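Local coordinates for taurocyamine kinase (Schistosoma mansoni, PDB 4WOD), which reversibly transfers phosphate from ATP to taurocyamine, as a duplicated member of the ATP:guanido phosphotransferase family that uses magnesium, at residues 235-238 with 239-243. The protein carries 4 engineered substitutions. Sequence-based numbering, arbitrary orientation.
Engineered in segment 235-238: Gly235 (natural residue Asp), Thr237 (natural residue Ile).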
ATOM      1  N   GLY A 235     -18.156   7.719 -22.452  1.00 18.52           N
ATOM      2  CA  GLY A 235     -19.490   7.159 -22.637  1.00 17.18           C
ATOM      3  C   GLY A 235     -19.601   5.695 -22.196  1.00 18.19           C
ATOM      4  O   GLY A 235     -19.777   4.806 -23.033  1.00 19.74           O
ATOM      5  N   LEU A 236     -19.501   5.442 -20.890  1.00 14.98           N
ATOM      6  CA  LEU A 236     -19.611   4.077 -20.349  1.00 14.54           C
ATOM      7  C   LEU A 236     -20.936   3.413 -20.725  1.00 22.40           C
ATOM      8  O   LEU A 236     -20.984   2.217 -21.006  1.00 19.97           O
ATOM      9  CB  LEU A 236     -19.453   4.080 -18.822  1.00 17.23           C
ATOM     10  CG  LEU A 236     -19.658   2.736 -18.102  1.00 15.85           C
ATOM     11  CD1 LEU A 236     -18.548   1.783 -18.475  1.00 18.20           C
ATOM     12  CD2 LEU A 236     -19.719   2.894 -16.589  1.00 16.83           C
ATOM     13  N   THR A 237     -22.012   4.193 -20.738  1.00 21.83           N
ATOM     14  CA  THR A 237     -23.336   3.659 -21.052  1.00 20.65           C
ATOM     15  C   THR A 237     -23.412   2.943 -22.409  1.00 20.00           C
ATOM     16  O   THR A 237     -23.862   1.793 -22.484  1.00 21.66           O
ATOM     17  CB  THR A 237     -24.390   4.788 -21.028  1.00 21.99           C
ATOM     18  OG1 THR A 237     -24.529   5.266 -19.681  1.00 24.36           O
ATOM     19  CG2 THR A 237     -25.730   4.261 -21.537  1.00 20.24           C
ATOM     20  N   ALA A 238     -22.967   3.625 -23.462  1.00 17.83           N
ATOM     21  CA  ALA A 238     -22.955   3.080 -24.825  1.00 20.00           C
ATOM     22  C   ALA A 238     -21.994   1.884 -24.948  1.00 20.74           C
ATOM     23  O   ALA A 238     -22.341   0.854 -25.521  1.00 19.88           O
ATOM     24  CB  ALA A 238     -22.573   4.170 -25.816  1.00 17.05           C
ATOM     25  N   VAL A 239     -20.793   2.027 -24.394  1.00 20.10           N
ATOM     26  CA  VAL A 239     -19.786   0.959 -24.451  1.00 17.50           C
ATOM     27  C   VAL A 239     -20.344  -0.325 -23.842  1.00 18.83           C
ATOM     28  O   VAL A 239     -20.229  -1.411 -24.423  1.00 16.00           O
ATOM     29  CB  VAL A 239     -18.492   1.358 -23.708  1.00 16.71           C
ATOM     30  CG1 VAL A 239     -17.490   0.196 -23.670  1.00 15.95           C
ATOM     31  CG2 VAL A 239     -17.878   2.573 -24.350  1.00 19.34           C
ATOM     32  N   TYR A 240     -20.959  -0.179 -22.674  1.00 17.85           N
ATOM     33  CA  TYR A 240     -21.475  -1.317 -21.914  1.00 19.92           C
ATOM     34  C   TYR A 240     -22.682  -1.943 -22.587  1.00 21.56           C
ATOM     35  O   TYR A 240     -22.769  -3.159 -22.680  1.00 16.62           O
ATOM     36  CB  TYR A 240     -21.829  -0.885 -20.497  1.00 13.26           C
ATOM     37  CG  TYR A 240     -22.488  -1.939 -19.626  1.00 16.54           C
ATOM     38  CD1 TYR A 240     -21.739  -2.929 -19.005  1.00 15.07           C
ATOM     39  CD2 TYR A 240     -23.854  -1.910 -19.394  1.00 16.58           C
ATOM     40  CE1 TYR A 240     -22.332  -3.873 -18.181  1.00 14.37           C
ATOM     41  CE2 TYR A 240     -24.467  -2.853 -18.590  1.00 16.93           C
ATOM     42  CZ  TYR A 240     -23.704  -3.837 -17.985  1.00 18.65           C
ATOM     43  OH  TYR A 240     -24.319  -4.763 -17.176  1.00 17.02           O
ATOM     44  N   LYS A 241     -23.611  -1.107 -23.045  1.00 17.03           N
ATOM     45  CA  LYS A 241     -24.766  -1.595 -23.787  1.00 19.64           C
ATOM     46  C   LYS A 241     -24.342  -2.332 -25.043  1.00 19.16           C
ATOM     47  O   LYS A 241     -24.897  -3.384 -25.357  1.00 20.81           O
ATOM     48  CB  LYS A 241     -25.703  -0.446 -24.166  1.00 22.28           C
ATOM     49  CG  LYS A 241     -26.669  -0.062 -23.069  1.00 26.67           C
ATOM     50  CD  LYS A 241     -27.613   1.061 -23.514  1.00 28.05           C
ATOM     51  CE  LYS A 241     -28.298   1.684 -22.293  1.00 36.58           C
ATOM     52  NZ  LYS A 241     -29.471   2.573 -22.621  1.00 37.17           N
ATOM     53  N   ARG A 242     -23.373  -1.775 -25.767  1.00 18.81           N
ATOM     54  CA  ARG A 242     -22.895  -2.387 -27.006  1.00 20.39           C
ATOM     55  C   ARG A 242     -22.326  -3.773 -26.720  1.00 20.09           C
ATOM     56  O   ARG A 242     -22.604  -4.731 -27.439  1.00 18.24           O
ATOM     57  CB  ARG A 242     -21.832  -1.517 -27.680  1.00 19.02           C
ATOM     58  CG  ARG A 242     -21.327  -2.042 -29.006  1.00 18.01           C
ATOM     59  CD  ARG A 242     -20.194  -1.158 -29.500  1.00 23.02           C
ATOM     60  NE  ARG A 242     -20.561   0.216 -29.229  1.00 32.15           N
ATOM     61  CZ  ARG A 242     -19.766   1.132 -28.696  1.00 24.02           C
ATOM     62  NH1 ARG A 242     -18.510   0.859 -28.406  1.00 20.34           N
ATOM     63  NH2 ARG A 242     -20.245   2.344 -28.476  1.00 22.89           N
ATOM     64  N   LEU A 243     -21.545  -3.867 -25.648  1.00 18.49           N
ATOM     65  CA  LEU A 243     -21.005  -5.149 -25.218  1.00 20.38           C
ATOM     66  C   LEU A 243     -22.093  -6.133 -24.820  1.00 19.07           C
ATOM     67  O   LEU A 243     -22.069  -7.286 -25.246  1.00 20.29           O
ATOM     68  CB  LEU A 243     -20.053  -4.977 -24.047  1.00 18.02           C
ATOM     69  CG  LEU A 243     -19.431  -6.296 -23.576  1.00 18.19           C
ATOM     70  CD1 LEU A 243     -18.532  -6.891 -24.645  1.00 15.39           C
ATOM     71  CD2 LEU A 243     -18.636  -6.073 -22.287  1.00 14.18           C
TER
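Ala238 O lies over one face of the Arg242 guanidinium, 3.7 Å above its plane and offset toward the rim. Val239 CA lies over the same face, also near the rim. Both belong to the first two turns of helix 236-251, which follows strand 225-232 in the catalytic domain of the first repeat. The group turns back along the helix because the arginine chain bends at chi3 (-41°). Beyond the helix, NH2 is hydrogen-bonded to Gln231 OE1 and NH1 to Asn214 O, linking the group to strand 225-232 and to the turn before strand 215-219.

Gly235, an engineered residue, is the N-cap. Four successive i to i+4 bonds start the helix. The first, Val239 N to Gly235 O, is long at 3.3 Å but nearly straight (172°). The last, Arg242 N to Ala238 O, measures 2.8 Å.

Leu236 and Val239 pack on strand 117-126, Leu236 and Tyr240 meet helix 331-355, and Tyr240 OH bonds to Phe99 O. Thr237, an engineered residue, and Lys241 lie side by side, pointing the same way. Thr237 OG1 bonds to Phe107 N, while its methyl CG2 rests 3.7 Å from Lys241 CE.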